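Local structure of uncharacterized protein (Legionella pneumophila subsp. pneumophila, 5L0L) at residues Asn80-Ala83 with Ser84-Gln88; Phe186-Lys189 with Leu190-Val194. The protein is of unknown function but belongs to the HIT-like family, and the piece described here carries the HIT-related domain of a predicted membrane protein. All coordinates share one frame; numbering follows the deposited sequence.

Interaction 1 (Asn80-Ala83 with Ser84-Gln88); sequences NDVA and SLMTQ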
loop_
_atom_site.group_PDB
_atom_site.type_symbol
_atom_site.label_atom_id
_atom_site.label_comp_id
_atom_site.label_asym_id
_atom_site.label_seq_id
_atom_site.Cartn_x
_atom_site.Cartn_y
_atom_site.Cartn_z
ATOM N N ASN A 80 8.460 -2.956 0.192
ATOM C CA ASN A 80 7.747 -2.483 1.368
ATOM C C ASN A 80 8.652 -1.833 2.408
ATOM O O ASN A 80 8.219 -0.935 3.108
ATOM C CB ASN A 80 6.927 -3.628 1.973
ATOM C CG ASN A 80 5.726 -3.988 1.113
ATOM O OD1 ASN A 80 5.571 -3.505 -0.005
ATOM N ND2 ASN A 80 4.835 -4.787 1.647
ATOM N N ASP A 81 9.900 -2.296 2.519
ATOM C CA ASP A 81 10.876 -1.619 3.395
ATOM C C ASP A 81 11.202 -0.213 2.867
ATOM O O ASP A 81 11.283 0.749 3.641
ATOM C CB ASP A 81 12.182 -2.426 3.498
ATOM C CG ASP A 81 12.071 -3.655 4.388
ATOM O OD1 ASP A 81 11.085 -3.836 5.150
ATOM O OD2 ASP A 81 13.042 -4.479 4.346
ATOM N N VAL A 82 11.451 -0.106 1.563
ATOM C CA VAL A 82 11.722 1.200 0.952
ATOM C C VAL A 82 10.500 2.127 1.135
ATOM O O VAL A 82 10.646 3.336 1.454
ATOM C CB VAL A 82 12.105 1.069 -0.525
ATOM C CG1 VAL A 82 12.270 2.451 -1.161
ATOM C CG2 VAL A 82 13.409 0.291 -0.668
ATOM N N ALA A 83 9.289 1.567 0.974
ATOM C CA ALA A 83 8.073 2.312 1.302
ATOM C C ALA A 83 8.063 2.807 2.757
ATOM O O ALA A 83 7.784 3.980 3.012
ATOM C CB ALA A 83 6.814 1.513 0.947
ATOM N N SER A 84 8.403 1.942 3.710
ATOM C CA SER A 84 8.450 2.340 5.126
ATOM C C SER A 84 9.387 3.525 5.346
ATOM O O SER A 84 9.036 4.473 6.067
ATOM C CB SER A 84 8.885 1.163 5.995
ATOM O OG SER A 84 7.938 0.107 5.888
ATOM N N LEU A 85 10.553 3.485 4.706
ATOM C CA LEU A 85 11.520 4.606 4.746
ATOM C C LEU A 85 10.881 5.894 4.192
ATOM O O LEU A 85 10.880 6.930 4.842
ATOM C CB LEU A 85 12.779 4.260 3.934
ATOM C CG LEU A 85 13.760 5.406 3.651
ATOM C CD1 LEU A 85 14.234 6.007 4.942
ATOM C CD2 LEU A 85 14.946 4.936 2.805
HETATM N N MSE A 86 10.313 5.801 2.988
HETATM C CA MSE A 86 9.764 6.990 2.338
HETATM C C MSE A 86 8.601 7.592 3.073
HETATM O O MSE A 86 8.385 8.798 2.965
HETATM C CB MSE A 86 9.406 6.771 0.867
HETATM C CG MSE A 86 10.588 6.420 -0.015
HETATM SE SE MSE A 86 12.051 7.740 0.073
HETATM C CE MSE A 86 11.030 9.326 -0.400
ATOM N N THR A 87 7.817 6.795 3.819
ATOM C CA THR A 87 6.752 7.398 4.625
ATOM C C THR A 87 7.245 8.530 5.559
ATOM O O THR A 87 6.511 9.491 5.812
ATOM C CB THR A 87 5.976 6.401 5.504
ATOM O OG1 THR A 87 6.846 5.853 6.510
ATOM C CG2 THR A 87 5.322 5.278 4.652
ATOM N N GLN A 88 8.495 8.421 6.024
ATOM C CA GLN A 88 9.045 9.413 6.940
ATOM C C GLN A 88 9.317 10.761 6.278
ATOM O O GLN A 88 9.270 11.792 6.959
ATOM C CB GLN A 88 10.279 8.857 7.658
ATOM C CG GLN A 88 9.961 7.552 8.427
ATOM C CD GLN A 88 8.791 7.695 9.377
ATOM O OE1 GLN A 88 8.885 8.400 10.398
ATOM N NE2 GLN A 88 7.655 7.076 9.034
HETATM O O HOH W 1 8.707 -2.641 5.970
#

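Interaction 2 (Phe186-Lys189 with Leu190-Val194); sequences FKLK and LAEYV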
loop_
_atom_site.group_PDB
_atom_site.type_symbol
_atom_site.label_atom_id
_atom_site.label_comp_id
_atom_site.label_asym_id
_atom_site.label_seq_id
_atom_site.Cartn_x
_atom_site.Cartn_y
_atom_site.Cartn_z
ATOM N N PHE A 186 12.464 16.807 -1.582
ATOM C CA PHE A 186 12.424 15.362 -1.297
ATOM C C PHE A 186 13.837 14.819 -1.061
ATOM O O PHE A 186 14.060 14.073 -0.103
ATOM C CB PHE A 186 11.711 14.573 -2.381
ATOM C CG PHE A 186 10.235 14.383 -2.113
ATOM C CD1 PHE A 186 9.362 15.447 -2.217
ATOM C CD2 PHE A 186 9.724 13.146 -1.743
ATOM C CE1 PHE A 186 8.000 15.297 -1.958
ATOM C CE2 PHE A 186 8.353 12.982 -1.499
ATOM C CZ PHE A 186 7.493 14.058 -1.613
ATOM N N LYS A 187 14.781 15.222 -1.912
ATOM C CA LYS A 187 16.179 14.779 -1.740
ATOM C C LYS A 187 16.763 15.220 -0.392
ATOM O O LYS A 187 17.359 14.423 0.318
ATOM C CB LYS A 187 17.062 15.290 -2.874
ATOM C CG LYS A 187 16.810 14.622 -4.198
ATOM C CD LYS A 187 17.613 15.266 -5.294
ATOM C CE LYS A 187 17.288 14.689 -6.666
ATOM N NZ LYS A 187 18.041 15.376 -7.749
ATOM N N LEU A 188 16.554 16.477 -0.040
ATOM C CA LEU A 188 17.056 17.004 1.211
ATOM C C LEU A 188 16.437 16.317 2.422
ATOM O O LEU A 188 17.160 15.919 3.345
ATOM C CB LEU A 188 16.888 18.520 1.290
ATOM C CG LEU A 188 17.419 19.158 2.581
ATOM C CD1 LEU A 188 18.895 18.871 2.768
ATOM C CD2 LEU A 188 17.157 20.661 2.570
ATOM N N LYS A 189 15.108 16.163 2.428
ATOM C CA LYS A 189 14.457 15.542 3.571
ATOM C C LYS A 189 14.902 14.076 3.706
ATOM O O LYS A 189 15.110 13.598 4.809
ATOM C CB LYS A 189 12.927 15.654 3.491
ATOM C CG LYS A 189 12.378 17.071 3.635
ATOM C CD LYS A 189 12.793 17.736 4.911
ATOM C CE LYS A 189 12.122 19.082 5.182
ATOM N NZ LYS A 189 12.925 19.690 6.292
ATOM N N LEU A 190 15.074 13.388 2.592
ATOM C CA LEU A 190 15.553 12.012 2.632
ATOM C C LEU A 190 16.985 11.940 3.144
ATOM O O LEU A 190 17.307 11.107 4.015
ATOM C CB LEU A 190 15.433 11.371 1.255
ATOM C CG LEU A 190 15.933 9.925 1.132
ATOM C CD1 LEU A 190 15.246 9.001 2.107
ATOM C CD2 LEU A 190 15.781 9.471 -0.307
ATOM N N ALA A 191 17.835 12.833 2.628
ATOM C CA ALA A 191 19.246 12.848 3.043
ATOM C C ALA A 191 19.340 13.161 4.534
ATOM O O ALA A 191 20.135 12.519 5.244
ATOM C CB ALA A 191 20.064 13.821 2.214
ATOM N N GLU A 192 18.521 14.097 5.019
ATOM C CA GLU A 192 18.489 14.397 6.462
ATOM C C GLU A 192 18.054 13.183 7.269
ATOM O O GLU A 192 18.631 12.856 8.321
ATOM C CB GLU A 192 17.571 15.572 6.764
ATOM C CG GLU A 192 18.171 16.902 6.334
ATOM C CD GLU A 192 17.209 18.067 6.327
ATOM O OE1 GLU A 192 15.989 17.890 6.431
ATOM O OE2 GLU A 192 17.680 19.211 6.185
ATOM N N TYR A 193 17.009 12.538 6.784
ATOM C CA TYR A 193 16.447 11.395 7.508
ATOM C C TYR A 193 17.456 10.269 7.637
ATOM O O TYR A 193 17.555 9.629 8.703
ATOM C CB TYR A 193 15.138 10.875 6.881
ATOM C CG TYR A 193 14.497 9.850 7.800
ATOM C CD1 TYR A 193 13.905 10.243 9.005
ATOM C CD2 TYR A 193 14.586 8.492 7.532
ATOM C CE1 TYR A 193 13.359 9.313 9.882
ATOM C CE2 TYR A 193 14.048 7.559 8.402
ATOM C CZ TYR A 193 13.430 7.959 9.562
ATOM O OH TYR A 193 12.898 7.010 10.437
ATOM N N VAL A 194 18.189 10.010 6.573
ATOM C CA VAL A 194 19.197 8.940 6.569
ATOM C C VAL A 194 20.326 9.164 7.609
ATOM O O VAL A 194 20.941 8.185 8.057
ATOM C CB VAL A 194 19.789 8.802 5.156
ATOM C CG1 VAL A 194 21.103 8.050 5.137
ATOM C CG2 VAL A 194 18.793 8.150 4.236
#

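Interaction 1 (Asn80-Ala83 with Ser84-Gln88)
S84 grips the carbonyl oxygen of N80 twice, one turn back on the same helix. Its amide S84 N lies 2.9 Å from N80 O, and its hydroxyl S84 OG donates to the same N80 O at 3.0 Å, from the opposite face of the carbonyl plane. The torsion allows this: with chi1 at -62°, OG is anti to the carbonyl carbon and leans back over the preceding turn. A water lies between S84 OG (2.9 Å) and D81 OD1 (2.8 Å) and links the two, while D81 OD2 forms a salt bridge with R32. T87 does something related but shorter: with chi1 at 66°, T87 OG1 donates to S84 O, three residues back, at 2.6 Å. The same T87 OG1 then accepts from Q88 NE2 at 2.9 Å, nearly in the amide plane, which ties down the end of the Q88 side chain. On the sheet-facing side, V82 CG1 and M86 CG are loosely packed at 4.5 Å, above I53 of strand 51-58. S84 packs on N80 of the second subunit; N80 makes weak hydrogen bonds across that interface and also touches L129 of strand 128-134. This is a buried stretch of alpha-helix, its hydroxyls bonded back to its own carbonyls, between the antiparallel sheet of a HIT-like domain and the second subunit.

Interaction 2 (Phe186-Lys189 with Leu190-Val194)
This is a local i to i+3 and i to i+4 contact on the outer side of helix 176-194, near its C-terminal end, where the extended side chain of E192 leans back over L188 and K189. The K189 and E192 chains run alongside each other, ending in a salt bridge at the long end of the range, 3.6 Å from K189 NZ to E192 OE1. A bend at chi2 (-57°) brings the lysine chain round, so that its methylene also touches the acid, K189 CD lying 3.5 Å from E192 OE1. The other carboxylate oxygen meets the leucine branch: E192 OE2 is 3.6 Å from both L188 CG and L188 CD1, the two side chains crossing at a slant. E192 CG sits 3.3 Å from L188 O, the carbonyl that also accepts E192 N at 2.8 Å. Y193 N binds K189 O at 2.9 Å; K92 NZ also donates to that oxygen and makes a weak, long ion pair with E192. F186 and L190 turn to the buried side. There F186 sets its ring edge-to-face with Y90 of helix 73-92, L190 packs on I26 of strand 25-31 and V209 of strand 207-211, and Y193 lies against helix 73-92 and V73 of the second subunit.

Overall arrangement
Interaction 1 comes first along the chain, on helix 73-92, and interaction 2 follows on helix 176-194; their centres are about 13 Å apart, on the same side of the chain's centre. The two helices touch directly through the side chains of these contacts. L85 CD1 lies 3.6 Å from Y193 CD2, and M86 SE reaches L190 CD1 at 4.0 Å. Both helices also pack on strand 25-31 of the six-stranded antiparallel sheet. Interaction 1 is the more deeply buried and faces the second subunit, whereas interaction 2 is partly open. Each contact is internal to one helix; L85 and M86, meeting L190 and Y193, join these helices, distant in sequence, into one layer over the sheet of this HIT-related domain.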